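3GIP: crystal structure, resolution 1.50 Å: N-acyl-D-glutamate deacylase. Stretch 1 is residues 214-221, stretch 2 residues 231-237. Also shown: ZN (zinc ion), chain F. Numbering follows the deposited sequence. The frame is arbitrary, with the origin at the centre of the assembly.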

# COMPACT_ATOMS: atom_id res chain seq x y z
N LEU A 214 -8.45 -11.67 3.18
CA LEU A 214 -8.74 -10.84 2.01
C LEU A 214 -8.25 -11.25 0.64
O LEU A 214 -7.34 -12.06 0.48
CB LEU A 214 -8.20 -9.43 2.25
CG LEU A 214 -8.78 -8.53 3.33
CD1 LEU A 214 -7.76 -7.45 3.66
CD2 LEU A 214 -10.08 -7.90 2.84
N HIS A 215 -8.89 -10.65 -0.36
CA HIS A 215 -8.49 -10.77 -1.75
C HIS A 215 -8.33 -9.31 -2.13
O HIS A 215 -9.33 -8.58 -2.19
CB HIS A 215 -9.55 -11.35 -2.67
CG HIS A 215 -9.21 -11.20 -4.13
ND1 HIS A 215 -10.16 -11.14 -5.12
CD2 HIS A 215 -8.01 -11.06 -4.75
CE1 HIS A 215 -9.56 -10.98 -6.29
NE2 HIS A 215 -8.25 -10.93 -6.09
N THR A 216 -7.10 -8.85 -2.33
CA THR A 216 -6.88 -7.47 -2.75
C THR A 216 -6.54 -7.61 -4.23
O THR A 216 -5.91 -8.59 -4.63
CB THR A 216 -5.73 -6.79 -1.98
OG1 THR A 216 -4.48 -7.43 -2.32
CG2 THR A 216 -5.96 -6.89 -0.48
N SER A 217 -6.94 -6.64 -5.05
CA SER A 217 -6.69 -6.79 -6.47
C SER A 217 -6.32 -5.59 -7.31
O SER A 217 -6.94 -4.53 -7.22
CB SER A 217 -7.91 -7.46 -7.12
OG SER A 217 -7.74 -7.62 -8.52
N HIS A 218 -5.27 -5.77 -8.10
CA HIS A 218 -4.87 -4.78 -9.08
C HIS A 218 -5.66 -5.44 -10.20
O HIS A 218 -5.26 -6.48 -10.73
CB HIS A 218 -3.36 -4.84 -9.34
CG HIS A 218 -2.93 -4.00 -10.50
ND1 HIS A 218 -1.79 -3.21 -10.47
CD2 HIS A 218 -3.46 -3.84 -11.74
CE1 HIS A 218 -1.65 -2.60 -11.64
NE2 HIS A 218 -2.65 -2.97 -12.43
N ILE A 219 -6.81 -4.85 -10.53
CA ILE A 219 -7.70 -5.42 -11.53
C ILE A 219 -7.15 -5.60 -12.95
O ILE A 219 -6.11 -5.04 -13.31
CB ILE A 219 -9.05 -4.67 -11.53
CG1 ILE A 219 -8.87 -3.21 -11.96
CG2 ILE A 219 -9.63 -4.70 -10.11
CD1 ILE A 219 -10.16 -2.42 -11.90
N ARG A 220 -7.87 -6.38 -13.75
CA ARG A 220 -7.45 -6.72 -15.11
C ARG A 220 -7.09 -5.55 -16.02
O ARG A 220 -6.10 -5.61 -16.75
CB ARG A 220 -8.51 -7.60 -15.77
CG ARG A 220 -8.04 -8.27 -17.05
CD ARG A 220 -9.05 -9.33 -17.51
NE ARG A 220 -9.18 -10.41 -16.53
CZ ARG A 220 -8.36 -11.45 -16.45
NH1 ARG A 220 -7.34 -11.57 -17.29
NH2 ARG A 220 -8.55 -12.38 -15.51
N ASN A 221 -7.90 -4.50 -15.99
CA ASN A 221 -7.63 -3.34 -16.82
C ASN A 221 -8.18 -2.11 -16.13
O ASN A 221 -9.27 -2.15 -15.56
CB ASN A 221 -8.26 -3.51 -18.20
CG ASN A 221 -7.94 -2.35 -19.12
OD1 ASN A 221 -8.68 -1.36 -19.17
ND2 ASN A 221 -6.83 -2.45 -19.84
ZN ZN F . -0.88 -2.54 -8.81
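Stretch 2 231-237: EEVLAIG

Stretch 2 is a helical segment that packs nearly antiparallel along a buried strand of stretch 1 through a small contact, apolar around Val-233 and closed at one end by a two-pronged salt bridge between Arg-220 and Glu-232. Residues 231-237 are helical throughout, within a helix that begins earlier in the chain and continues beyond it; the backbone bonds Ala-235 N to Glu-231 O (2.9 Å) and Gly-237 N to Val-233 O (3.2 Å) hold the turn, while Ile-236 N to Glu-232 O is weak at 3.4 Å. The helix axis runs at 171° to strand 214-218, N-to-C directions compared, and comes within 10.2 Å of it. Because the directions oppose, His-215 lies nearest Gly-237 (CA to CA 8.4 Å) and Ile-219 nearest Val-233 (CA to CA 7.3 Å). The buried surface is modest, 268 Å² with both sides summed.

Val-233, chi1 in the m well, is the centre of the apolar part. Its CG1 meets three residues of stretch 1: Ser-217 OG at 3.5 Å, Ile-219 CG2 at 4.0 Å and His-215 CE1 at 4.3 Å. The Ser-217 approach is a van der Waals contact, since a methyl group offers the hydroxyl no polar partner; that OG is hydrogen-bonded elsewhere in the structure. One helical turn on from Glu-232, Ile-236 sends CD1 to 4.4 Å from His-215 CE1, so the imidazole meets both aliphatic side chains, each at an oblique angle. Water 1 adds a polar link beside them, 2.8 Å from His-215 ND1 and donating to Val-233 O, also at 2.8 Å.

Past the strand, Arg-220 points toward the helix and Glu-232 toward stretch 1. Arg-220 NE donates to Glu-232 OE1 at 2.9 Å (162° at the hydrogen) and Arg-220 NH2 to Glu-232 OE2 at 2.9 Å (153°). The guanidinium thus presents an edge to the carboxylate, and the paired bonds fix the relative orientation of the two charged groups. Water 2 reinforces the join: it accepts from Arg-220 N at 3.0 Å and donates to Glu-232 OE1 at 2.7 Å, tying the loop backbone to the same carboxylate oxygen.

The alternation of the strand sorts its side chains. His-215 and Ser-217 point toward the helix, whereas Leu-214 and Thr-216 are out of its reach and His-218 points away, its ND1 binding the zinc ion at 2.0 Å. On the helix, Leu-234 and Ala-235 likewise make no contact with stretch 1.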

# COMPACT_ATOMS: atom_id res chain seq x y z
N GLU A 231 -16.17 -5.36 -12.08
CA GLU A 231 -17.24 -6.35 -12.03
C GLU A 231 -16.66 -7.76 -11.84
O GLU A 231 -17.22 -8.58 -11.12
CB GLU A 231 -18.08 -6.29 -13.31
CG GLU A 231 -19.07 -7.45 -13.52
CD GLU A 231 -20.08 -7.59 -12.39
OE1 GLU A 231 -20.30 -6.62 -11.63
OE2 GLU A 231 -20.68 -8.69 -12.27
N GLU A 232 -15.53 -8.02 -12.50
CA GLU A 232 -14.90 -9.33 -12.41
C GLU A 232 -14.50 -9.70 -10.98
O GLU A 232 -14.76 -10.82 -10.53
CB GLU A 232 -13.66 -9.39 -13.31
CG GLU A 232 -12.80 -10.64 -13.12
CD GLU A 232 -11.66 -10.74 -14.10
OE1 GLU A 232 -11.17 -9.69 -14.57
OE2 GLU A 232 -11.22 -11.88 -14.40
N VAL A 233 -13.88 -8.77 -10.26
CA VAL A 233 -13.48 -9.07 -8.90
C VAL A 233 -14.65 -9.01 -7.92
O VAL A 233 -14.62 -9.66 -6.87
CB VAL A 233 -12.33 -8.14 -8.42
CG1 VAL A 233 -11.10 -8.36 -9.28
CG2 VAL A 233 -12.77 -6.69 -8.46
N LEU A 234 -15.68 -8.24 -8.25
CA LEU A 234 -16.84 -8.17 -7.36
C LEU A 234 -17.62 -9.48 -7.49
O LEU A 234 -18.19 -9.97 -6.51
CB LEU A 234 -17.75 -6.99 -7.72
CG LEU A 234 -17.21 -5.60 -7.36
CD1 LEU A 234 -18.24 -4.55 -7.72
CD2 LEU A 234 -16.88 -5.54 -5.87
N ALA A 235 -17.64 -10.05 -8.69
CA ALA A 235 -18.34 -11.30 -8.93
C ALA A 235 -17.70 -12.40 -8.09
O ALA A 235 -18.39 -13.27 -7.56
CB ALA A 235 -18.27 -11.67 -10.41
N ILE A 236 -16.38 -12.36 -7.97
CA ILE A 236 -15.66 -13.33 -7.17
C ILE A 236 -16.05 -13.16 -5.70
O ILE A 236 -16.25 -14.13 -4.98
CB ILE A 236 -14.13 -13.15 -7.31
CG1 ILE A 236 -13.71 -13.48 -8.74
CG2 ILE A 236 -13.40 -14.02 -6.31
CD1 ILE A 236 -12.28 -13.14 -9.05
N GLY A 237 -16.16 -11.91 -5.27
CA GLY A 237 -16.53 -11.64 -3.89
C GLY A 237 -17.97 -12.03 -3.57
O GLY A 237 -18.24 -12.57 -2.50
O HOH W 1 -12.95 -10.73 -4.84
O HOH W 2 -10.40 -7.65 -12.90